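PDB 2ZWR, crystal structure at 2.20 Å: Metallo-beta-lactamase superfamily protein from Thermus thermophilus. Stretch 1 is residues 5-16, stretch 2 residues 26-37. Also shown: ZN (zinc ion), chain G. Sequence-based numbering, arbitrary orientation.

Stretch 1 5-16: PVTLGPLQENAY
Stretch 2 (26-37) LIDPGDEPEKLL

Stretch 1 is a hairpin: strands 5-8 and 13-16 pair through Val6-Ala15 and Leu8-Glu13 backbone hydrogen bonds around a type I turn from Gly9 to Gln12. Stretch 2 runs from strand 26-27 through a loop into a helix starting at Pro33, and 613 Å² is buried between them, both sides summed.

Leu26 (chi1 t, chi2 p) brings CD1 to 4.4 Å from Ala15 CB, and its CA lies 3.4 Å from Tyr16 O. Ile27 (phi/psi -97/124, m, t) is the antiparallel partner of Tyr16 (-133/119, chi1 m), with CA atoms 4.9 Å apart. Ile27 N donates to Tyr16 O (2.7 Å, 179°) and Tyr16 N to Ile27 O (3.0 Å, 159°); their CB atoms, 4.2 Å apart, share one sheet face.

Asp28 leaves the strand at 53/63. Its O sits 2.5 Å from Glu13 OE2. A water donates to both Asp28 OD2 (2.8 Å) and Asn14 O (2.9 Å). Gly30 (-80/-30) suits its place because a CB would fall 2.2 Å from Glu13 OE1.

Asp31 is extended (-173/175, chi1 t). OD1 binds zinc at 2.1 Å, while OD2 lies 3.3 Å from Gly9 CA. Gly9 (81/169) has a positive phi favouring glycine, and an ideal CB would clash with Asp31 OD2 at 2.9 Å.

Glu32, at 55/65, is the N-cap residue; its m, t side chain (chi3 66°) places OE2 to accept from Gly9 N (2.9 Å, 176°).

The helix runs nearly antiparallel to strand 5-8 (166°, axes 9.5 Å apart). Lys35 CB lies 4.0 Å from Leu8 CD2. Buried Leu36 (m, t) closes the apolar contact: CD1 reaches Leu8 CD1 at 3.8 Å, and CD2 meets Val6 CG1 at 3.8 Å and Ala15 CB at 4.1 Å.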

# COMPACT_ATOMS: atom_id res chain seq x y z
N PRO A 5 6.07 -3.92 9.97
CA PRO A 5 6.39 -4.08 8.55
C PRO A 5 6.93 -5.46 8.26
O PRO A 5 7.60 -6.06 9.11
CB PRO A 5 7.52 -3.04 8.33
CG PRO A 5 7.68 -2.32 9.65
CD PRO A 5 7.14 -3.22 10.69
N VAL A 6 6.65 -5.95 7.06
CA VAL A 6 7.26 -7.20 6.60
C VAL A 6 7.48 -7.13 5.09
O VAL A 6 6.61 -6.69 4.34
CB VAL A 6 6.43 -8.45 7.02
CG1 VAL A 6 4.99 -8.39 6.45
CG2 VAL A 6 7.17 -9.76 6.65
N THR A 7 8.68 -7.51 4.66
CA THR A 7 9.03 -7.47 3.24
C THR A 7 8.67 -8.81 2.59
O THR A 7 8.98 -9.87 3.14
CB THR A 7 10.50 -7.09 3.05
OG1 THR A 7 10.72 -5.83 3.69
CG2 THR A 7 10.86 -6.96 1.56
N LEU A 8 8.02 -8.74 1.43
CA LEU A 8 7.39 -9.91 0.82
C LEU A 8 7.65 -10.03 -0.66
O LEU A 8 7.61 -9.04 -1.39
CB LEU A 8 5.87 -9.87 1.06
CG LEU A 8 5.33 -9.75 2.49
CD1 LEU A 8 3.85 -9.47 2.44
CD2 LEU A 8 5.62 -11.02 3.32
N GLY A 9 7.92 -11.26 -1.11
CA GLY A 9 7.96 -11.59 -2.53
C GLY A 9 9.24 -11.21 -3.24
O GLY A 9 10.06 -10.49 -2.67
N PRO A 10 9.42 -11.69 -4.49
CA PRO A 10 10.61 -11.39 -5.30
C PRO A 10 10.80 -9.89 -5.57
O PRO A 10 11.92 -9.44 -5.79
CB PRO A 10 10.34 -12.12 -6.62
CG PRO A 10 8.80 -12.31 -6.66
CD PRO A 10 8.47 -12.56 -5.21
N LEU A 11 9.71 -9.12 -5.53
CA LEU A 11 9.81 -7.69 -5.79
C LEU A 11 10.02 -6.91 -4.49
O LEU A 11 10.00 -5.68 -4.48
CB LEU A 11 8.59 -7.17 -6.58
CG LEU A 11 8.55 -7.32 -8.13
CD1 LEU A 11 9.84 -6.81 -8.79
CD2 LEU A 11 8.26 -8.74 -8.58
N GLN A 12 10.21 -7.65 -3.40
CA GLN A 12 10.58 -7.07 -2.11
C GLN A 12 9.65 -5.90 -1.71
O GLN A 12 10.09 -4.76 -1.54
CB GLN A 12 12.06 -6.67 -2.11
CG GLN A 12 12.98 -7.89 -2.12
CD GLN A 12 14.45 -7.53 -2.19
OE1 GLN A 12 14.84 -6.55 -2.84
NE2 GLN A 12 15.28 -8.32 -1.53
N GLU A 13 8.37 -6.23 -1.60
CA GLU A 13 7.33 -5.26 -1.32
C GLU A 13 7.09 -5.24 0.18
O GLU A 13 7.20 -6.28 0.83
CB GLU A 13 6.06 -5.64 -2.10
CG GLU A 13 4.81 -4.80 -1.81
CD GLU A 13 3.90 -5.42 -0.75
OE1 GLU A 13 4.17 -6.55 -0.30
OE2 GLU A 13 2.92 -4.76 -0.35
N ASN A 14 6.76 -4.07 0.73
CA ASN A 14 6.46 -3.94 2.17
C ASN A 14 4.96 -3.97 2.52
O ASN A 14 4.19 -3.06 2.11
CB ASN A 14 7.08 -2.65 2.77
CG ASN A 14 8.58 -2.50 2.49
OD1 ASN A 14 9.05 -1.38 2.27
ND2 ASN A 14 9.32 -3.60 2.51
N ALA A 15 4.56 -4.98 3.28
CA ALA A 15 3.25 -5.03 3.93
C ALA A 15 3.34 -4.43 5.33
O ALA A 15 4.40 -4.42 5.94
CB ALA A 15 2.75 -6.47 4.02
N TYR A 16 2.22 -3.92 5.83
CA TYR A 16 2.19 -3.34 7.17
C TYR A 16 0.99 -3.86 7.92
O TYR A 16 -0.15 -3.69 7.48
CB TYR A 16 2.18 -1.79 7.13
CG TYR A 16 3.42 -1.21 6.47
CD1 TYR A 16 4.58 -0.95 7.21
CD2 TYR A 16 3.45 -0.94 5.10
CE1 TYR A 16 5.74 -0.44 6.60
CE2 TYR A 16 4.61 -0.43 4.49
CZ TYR A 16 5.74 -0.18 5.25
OH TYR A 16 6.87 0.33 4.64
N LEU A 26 -4.31 -4.77 7.84
CA LEU A 26 -3.19 -5.23 7.06
C LEU A 26 -3.14 -4.47 5.73
O LEU A 26 -4.07 -4.57 4.92
CB LEU A 26 -3.32 -6.74 6.84
CG LEU A 26 -2.27 -7.42 5.97
CD1 LEU A 26 -0.87 -7.15 6.49
CD2 LEU A 26 -2.59 -8.91 5.92
N ILE A 27 -2.05 -3.72 5.53
CA ILE A 27 -1.83 -2.92 4.32
C ILE A 27 -0.94 -3.65 3.30
O ILE A 27 0.18 -4.04 3.62
CB ILE A 27 -1.18 -1.55 4.68
CG1 ILE A 27 -2.11 -0.74 5.59
CG2 ILE A 27 -0.81 -0.74 3.41
CD1 ILE A 27 -1.50 0.56 6.13
N ASP A 28 -1.46 -3.80 2.07
CA ASP A 28 -0.72 -4.38 0.93
C ASP A 28 -0.08 -5.78 1.17
O ASP A 28 1.16 -5.92 1.08
CB ASP A 28 0.37 -3.42 0.41
CG ASP A 28 -0.19 -2.11 -0.13
OD1 ASP A 28 -1.42 -1.92 -0.18
OD2 ASP A 28 0.64 -1.25 -0.52
N PRO A 29 -0.90 -6.81 1.45
CA PRO A 29 -0.33 -8.16 1.58
C PRO A 29 0.09 -8.71 0.21
O PRO A 29 -0.71 -9.35 -0.46
CB PRO A 29 -1.49 -8.99 2.14
CG PRO A 29 -2.74 -8.24 1.69
CD PRO A 29 -2.37 -6.80 1.63
N GLY A 30 1.35 -8.47 -0.17
CA GLY A 30 1.81 -8.68 -1.54
C GLY A 30 2.15 -10.10 -1.96
O GLY A 30 2.01 -10.46 -3.14
N ASP A 31 2.58 -10.90 -1.00
CA ASP A 31 3.03 -12.25 -1.28
C ASP A 31 3.31 -12.96 0.03
O ASP A 31 3.21 -12.37 1.11
CB ASP A 31 4.31 -12.20 -2.13
CG ASP A 31 4.51 -13.45 -2.94
OD1 ASP A 31 3.67 -14.36 -2.88
OD2 ASP A 31 5.53 -13.53 -3.65
N GLU A 32 3.62 -14.25 -0.08
CA GLU A 32 4.06 -15.07 1.07
C GLU A 32 3.06 -15.04 2.22
O GLU A 32 3.36 -14.55 3.31
CB GLU A 32 5.46 -14.65 1.55
CG GLU A 32 6.53 -14.58 0.45
CD GLU A 32 7.95 -14.42 0.99
OE1 GLU A 32 8.46 -15.36 1.65
OE2 GLU A 32 8.56 -13.36 0.76
N PRO A 33 1.85 -15.58 1.99
CA PRO A 33 0.81 -15.59 3.01
C PRO A 33 1.24 -16.27 4.31
O PRO A 33 0.79 -15.85 5.39
CB PRO A 33 -0.34 -16.37 2.35
CG PRO A 33 0.28 -17.10 1.18
CD PRO A 33 1.41 -16.23 0.74
N GLU A 34 2.09 -17.29 4.21
CA GLU A 34 2.61 -18.02 5.38
C GLU A 34 3.40 -17.08 6.28
O GLU A 34 3.34 -17.19 7.50
CB GLU A 34 3.54 -19.18 4.99
CG GLU A 34 3.35 -19.78 3.61
CD GLU A 34 3.88 -18.89 2.48
OE1 GLU A 34 5.07 -18.51 2.46
OE2 GLU A 34 3.09 -18.58 1.58
N LYS A 35 4.15 -16.17 5.67
CA LYS A 35 4.94 -15.17 6.40
C LYS A 35 4.02 -14.18 7.13
O LYS A 35 4.29 -13.78 8.26
CB LYS A 35 5.88 -14.45 5.43
CG LYS A 35 7.11 -13.83 6.07
CD LYS A 35 8.28 -13.70 5.06
N LEU A 36 2.91 -13.81 6.48
CA LEU A 36 1.91 -12.93 7.10
C LEU A 36 1.14 -13.61 8.23
O LEU A 36 1.00 -13.04 9.31
CB LEU A 36 0.94 -12.38 6.05
CG LEU A 36 1.56 -11.32 5.13
CD1 LEU A 36 0.79 -11.24 3.83
CD2 LEU A 36 1.63 -9.97 5.82
N LEU A 37 0.66 -14.82 7.98
CA LEU A 37 0.04 -15.64 9.01
C LEU A 37 0.95 -15.80 10.25
O LEU A 37 0.48 -15.72 11.37
CB LEU A 37 -0.38 -17.00 8.44
CG LEU A 37 -1.56 -16.95 7.46
CD1 LEU A 37 -1.64 -18.24 6.61
CD2 LEU A 37 -2.87 -16.68 8.19
ZN ZN G . 4.18 -16.22 -3.82
O HOH W 1 2.81 -0.63 1.17
O HOH W 2 6.22 -16.17 -3.37